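Local coordinates for protein ZmpA Glycopeptidase (Clostridium perfringens, PDB 6XSX) that probably acts as an M60-family metallopeptidase that cleaves glycosylated proteins, this chain being its catalytic module, at residues Ala353-Leu358 and Lys363-Arg368. Numbering follows the deposited sequence.
Sequences APLWQL and KTFWPR. With EDO (1,2-ethanediol), chain G.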
# COMPACT_ATOMS: atom_id res chain seq x y z
N ALA A 353 -4.76 -13.55 6.66
CA ALA A 353 -3.75 -14.60 6.80
C ALA A 353 -3.83 -15.65 5.68
O ALA A 353 -2.82 -15.95 5.05
CB ALA A 353 -3.80 -15.23 8.17
N PRO A 354 -5.01 -16.26 5.40
CA PRO A 354 -5.10 -17.31 4.38
C PRO A 354 -4.66 -16.88 2.98
O PRO A 354 -4.16 -17.69 2.20
CB PRO A 354 -6.59 -17.69 4.38
CG PRO A 354 -7.29 -16.50 5.02
CD PRO A 354 -6.31 -16.02 6.07
N LEU A 355 -4.90 -15.60 2.67
CA LEU A 355 -4.58 -15.02 1.38
C LEU A 355 -3.08 -14.73 1.32
O LEU A 355 -2.44 -14.96 0.30
CB LEU A 355 -5.40 -13.74 1.17
CG LEU A 355 -6.91 -13.95 1.03
CD1 LEU A 355 -7.65 -12.62 1.06
CD2 LEU A 355 -7.25 -14.71 -0.24
N TRP A 356 -2.54 -14.21 2.42
CA TRP A 356 -1.11 -13.95 2.52
C TRP A 356 -0.31 -15.24 2.33
O TRP A 356 0.71 -15.25 1.63
CB TRP A 356 -0.79 -13.24 3.84
CG TRP A 356 0.67 -12.94 4.01
CD1 TRP A 356 1.49 -13.37 5.02
CD2 TRP A 356 1.50 -12.17 3.12
NE1 TRP A 356 2.76 -12.89 4.84
CE2 TRP A 356 2.80 -12.17 3.67
CE3 TRP A 356 1.28 -11.48 1.92
CZ2 TRP A 356 3.87 -11.50 3.06
CZ3 TRP A 356 2.33 -10.82 1.32
CH2 TRP A 356 3.61 -10.83 1.88
N GLN A 357 -0.78 -16.33 2.95
CA GLN A 357 -0.15 -17.63 2.85
C GLN A 357 -0.07 -18.10 1.40
O GLN A 357 0.96 -18.63 0.98
CB GLN A 357 -0.90 -18.67 3.68
CG GLN A 357 -0.77 -18.47 5.18
CD GLN A 357 -1.41 -19.59 5.96
OE1 GLN A 357 -2.54 -19.99 5.69
NE2 GLN A 357 -0.68 -20.10 6.94
N LEU A 358 -1.17 -17.94 0.65
CA LEU A 358 -1.20 -18.31 -0.75
C LEU A 358 -0.19 -17.48 -1.54
O LEU A 358 0.39 -17.98 -2.50
CB LEU A 358 -2.61 -18.17 -1.33
CG LEU A 358 -3.68 -19.08 -0.70
CD1 LEU A 358 -5.07 -18.77 -1.25
CD2 LEU A 358 -3.34 -20.55 -0.90
N LYS A 363 4.00 -16.16 -5.54
CA LYS A 363 4.01 -14.71 -5.65
C LYS A 363 3.15 -14.21 -6.81
O LYS A 363 2.88 -13.02 -6.88
CB LYS A 363 5.45 -14.23 -5.77
CG LYS A 363 6.14 -14.61 -7.07
CD LYS A 363 7.61 -14.25 -7.05
CE LYS A 363 8.17 -14.07 -8.44
NZ LYS A 363 9.53 -13.49 -8.39
N THR A 364 2.72 -15.10 -7.72
CA THR A 364 1.84 -14.70 -8.82
C THR A 364 0.37 -14.67 -8.39
O THR A 364 -0.49 -14.30 -9.18
CB THR A 364 1.97 -15.59 -10.07
OG1 THR A 364 1.45 -16.90 -9.80
CG2 THR A 364 3.38 -15.67 -10.62
N PHE A 365 0.08 -15.05 -7.14
CA PHE A 365 -1.31 -15.20 -6.71
C PHE A 365 -2.03 -13.85 -6.71
O PHE A 365 -3.08 -13.71 -7.34
CB PHE A 365 -1.41 -15.88 -5.34
CG PHE A 365 -2.77 -15.77 -4.68
CD1 PHE A 365 -3.90 -16.33 -5.27
CD2 PHE A 365 -2.93 -15.11 -3.48
CE1 PHE A 365 -5.14 -16.22 -4.67
CE2 PHE A 365 -4.18 -15.00 -2.88
CZ PHE A 365 -5.28 -15.55 -3.48
N TRP A 366 -1.49 -12.86 -5.99
CA TRP A 366 -2.26 -11.66 -5.68
C TRP A 366 -2.66 -10.90 -6.95
O TRP A 366 -3.84 -10.59 -7.13
CB TRP A 366 -1.57 -10.77 -4.64
CG TRP A 366 -2.51 -9.74 -4.10
CD1 TRP A 366 -2.43 -8.38 -4.25
CD2 TRP A 366 -3.73 -9.99 -3.38
NE1 TRP A 366 -3.50 -7.77 -3.65
CE2 TRP A 366 -4.33 -8.73 -3.12
CE3 TRP A 366 -4.37 -11.15 -2.92
CZ2 TRP A 366 -5.52 -8.62 -2.41
CZ3 TRP A 366 -5.57 -11.03 -2.24
CH2 TRP A 366 -6.13 -9.78 -1.99
N PRO A 367 -1.74 -10.57 -7.88
CA PRO A 367 -2.10 -9.85 -9.10
C PRO A 367 -3.27 -10.52 -9.84
O PRO A 367 -4.22 -9.85 -10.26
CB PRO A 367 -0.81 -9.80 -9.93
CG PRO A 367 0.13 -10.79 -9.25
CD PRO A 367 -0.29 -10.84 -7.80
N ARG A 368 -3.22 -11.86 -9.93
CA ARG A 368 -4.24 -12.63 -10.62
C ARG A 368 -5.55 -12.60 -9.84
O ARG A 368 -6.62 -12.47 -10.44
CB ARG A 368 -3.74 -14.05 -10.91
CG ARG A 368 -2.50 -14.11 -11.80
CD ARG A 368 -2.04 -15.54 -12.05
NE ARG A 368 -3.14 -16.26 -12.70
CZ ARG A 368 -3.36 -17.57 -12.67
NH1 ARG A 368 -2.56 -18.38 -12.00
NH2 ARG A 368 -4.41 -18.06 -13.31
C1 EDO G . -1.18 -18.58 -8.57
O1 EDO G . -1.15 -17.75 -9.72
C2 EDO G . -1.23 -20.02 -8.92
O2 EDO G . -0.44 -20.33 -10.04
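Leu358 lies over one face of the Phe365 ring in a CH-pi contact: its CB stands 4.0 Å from the ring centroid, 20° off the normal and offset toward the rim. Phe365 CG is anti to the backbone N (chi1 166°), which carries the ring toward helix 347-361. The other side-chain contacts are between methyl groups and rings. Leu355 CD2 meets Phe365 CZ at 3.9 Å, in the ring plane at its edge, and on the other branch Leu355 CD1 comes within 4.2 Å of Trp366 CZ3. Leu358 CD1 also reaches Phe365 CZ, at 3.9 Å. From the backbone, Leu355 O comes obliquely to the Phe365 ring, 3.6 Å from CE2. The pairing joins two consecutive helices, 347-361 and 365-375, that change direction at a short turn, within the M60 peptidase region; Gln359 closes the turn with side-chain hydrogen bonds to Trp366 N and Lys363 O. Ala394 and Val397 of helix 383-398 pack against Phe365, while Phe406 of helix 403-408 packs against Leu355. Within 363-368, a 1,2-ethanediol, probably from the crystallisation liquor, links Thr364 and Arg368. Its O1 donates to Thr364 OG1 (2.7 Å) and accepts from Arg368 NH1 at 2.8 Å, the latter bond bent to 140° at the hydrogen.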